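Local coordinates for regulatory protein PCRH (Pseudomonas aeruginosa, PDB 2XCB) that binds the chaperone-binding region of the minor translocator protein PopD and probably acts as its type III secretion chaperone, at residues F109-R113 with A129-L133. Numbering follows the deposited sequence.
Sequences FYSAR and AGAML
Both segments are regular α-helix, with phi/psi near -60/-45 throughout, and their axes approach to 8.4 Å at a signed crossing angle of -157°, an antiparallel helix pair. R113 sits opposite A129, CA to CA 5.0 Å, a close spacing that suits the small A129 methyl and the adjacent G130, which has no side chain. A129 CB fits against the backbone turn of 109-113, 3.7 Å from F109 O and 3.6 Å from R113 N, with A112 CB 4.0 Å away. One turn before R113, F109 (chi1 m) faces M132 and L133, about one turn after A129. M132 CB lies over one ring face, 3.4 Å from the F109 centroid and 5° off its normal, a CH-pi contact, while M132 SD makes an oblique Met-aromatic contact, 5.3 Å from that centroid. Helix 123-140, the last of the chain, packs here on helix 102-117, probably as a C-terminal helix closing a tetratricopeptide-repeat array; F90 of helix 87-98 meets the F109 ring edge-to-face. L133 (chi1 t) packs between F109 CB, 4.0 Å from L133 CB, the Y110 ring edge, with CD1 4.1 Å from L133 CD2, and the R113 guanidinium, which bends at chi3 (p) to set its face over L133 CD2, 3.4 Å from R113 NH2.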
loop_
_atom_site.group_PDB
_atom_site.type_symbol
_atom_site.label_atom_id
_atom_site.label_comp_id
_atom_site.label_asym_id
_atom_site.label_seq_id
_atom_site.Cartn_x
_atom_site.Cartn_y
_atom_site.Cartn_z
ATOM N N PHE A 109 -27.486 -11.699 -13.166
ATOM C CA PHE A 109 -28.416 -11.775 -11.990
ATOM C C PHE A 109 -28.906 -13.231 -11.857
ATOM O O PHE A 109 -29.049 -13.732 -10.766
ATOM C CB PHE A 109 -29.623 -10.831 -12.150
ATOM C CG PHE A 109 -29.289 -9.359 -11.957
ATOM C CD1 PHE A 109 -28.552 -8.939 -10.859
ATOM C CD2 PHE A 109 -29.703 -8.416 -12.889
ATOM C CE1 PHE A 109 -28.202 -7.569 -10.673
ATOM C CE2 PHE A 109 -29.410 -7.054 -12.695
ATOM C CZ PHE A 109 -28.634 -6.638 -11.584
ATOM N N TYR A 110 -29.158 -13.900 -12.975
ATOM C CA TYR A 110 -29.457 -15.362 -12.991
ATOM C C TYR A 110 -28.353 -16.231 -12.318
ATOM O O TYR A 110 -28.616 -16.993 -11.321
ATOM C CB TYR A 110 -29.677 -15.747 -14.456
ATOM C CG TYR A 110 -30.151 -17.200 -14.686
ATOM C CD1 TYR A 110 -31.520 -17.569 -14.501
ATOM C CD2 TYR A 110 -29.234 -18.167 -15.104
ATOM C CE1 TYR A 110 -31.969 -18.911 -14.730
ATOM C CE2 TYR A 110 -29.648 -19.530 -15.329
ATOM C CZ TYR A 110 -31.014 -19.871 -15.169
ATOM O OH TYR A 110 -31.364 -21.187 -15.394
ATOM N N SER A 111 -27.098 -16.065 -12.787
ATOM C CA SER A 111 -25.946 -16.756 -12.166
ATOM C C SER A 111 -25.814 -16.395 -10.702
ATOM O O SER A 111 -25.614 -17.278 -9.878
ATOM C CB SER A 111 -24.644 -16.432 -12.883
ATOM O OG SER A 111 -24.692 -16.948 -14.197
ATOM N N ALA A 112 -25.938 -15.099 -10.386
ATOM C CA ALA A 112 -25.799 -14.654 -8.981
ATOM C C ALA A 112 -26.848 -15.299 -8.111
ATOM O O ALA A 112 -26.579 -15.678 -6.947
ATOM C CB ALA A 112 -25.878 -13.094 -8.886
ATOM N N ARG A 113 -28.075 -15.416 -8.651
ATOM C CA ARG A 113 -29.091 -16.040 -7.814
ATOM C C ARG A 113 -28.733 -17.498 -7.570
ATOM O O ARG A 113 -28.824 -17.967 -6.468
ATOM C CB ARG A 113 -30.561 -15.900 -8.340
ATOM C CG ARG A 113 -31.528 -16.661 -7.355
ATOM C CD ARG A 113 -33.051 -16.621 -7.656
ATOM N NE ARG A 113 -33.315 -17.084 -8.998
ATOM C CZ ARG A 113 -34.422 -16.820 -9.680
ATOM N NH1 ARG A 113 -35.392 -16.115 -9.118
ATOM N NH2 ARG A 113 -34.541 -17.252 -10.931
ATOM N N ALA A 129 -30.778 -10.759 -6.051
ATOM C CA ALA A 129 -30.482 -11.214 -7.378
ATOM C C ALA A 129 -31.801 -11.632 -8.057
ATOM O O ALA A 129 -31.985 -11.386 -9.239
ATOM C CB ALA A 129 -29.491 -12.366 -7.317
ATOM N N GLY A 130 -32.691 -12.269 -7.317
ATOM C CA GLY A 130 -34.001 -12.716 -7.844
ATOM C C GLY A 130 -34.843 -11.498 -8.148
ATOM O O GLY A 130 -35.395 -11.405 -9.266
ATOM N N ALA A 131 -34.844 -10.497 -7.242
ATOM C CA ALA A 131 -35.599 -9.240 -7.494
ATOM C C ALA A 131 -35.102 -8.494 -8.738
ATOM O O ALA A 131 -35.908 -8.059 -9.612
ATOM C CB ALA A 131 -35.573 -8.292 -6.265
ATOM N N MET A 132 -33.772 -8.328 -8.829
ATOM C CA MET A 132 -33.177 -7.697 -10.010
ATOM C C MET A 132 -33.424 -8.474 -11.292
ATOM O O MET A 132 -33.714 -7.888 -12.366
ATOM C CB MET A 132 -31.652 -7.426 -9.807
ATOM C CG MET A 132 -31.342 -6.340 -8.772
ATOM S SD MET A 132 -32.268 -4.813 -9.116
ATOM C CE MET A 132 -31.472 -4.201 -10.626
ATOM N N LEU A 133 -33.292 -9.792 -11.226
ATOM C CA LEU A 133 -33.590 -10.585 -12.408
ATOM C C LEU A 133 -35.025 -10.343 -12.914
ATOM O O LEU A 133 -35.255 -10.141 -14.106
ATOM C CB LEU A 133 -33.382 -12.093 -12.111
ATOM C CG LEU A 133 -33.725 -13.051 -13.280
ATOM C CD1 LEU A 133 -32.876 -12.790 -14.497
ATOM C CD2 LEU A 133 -33.611 -14.511 -12.789
#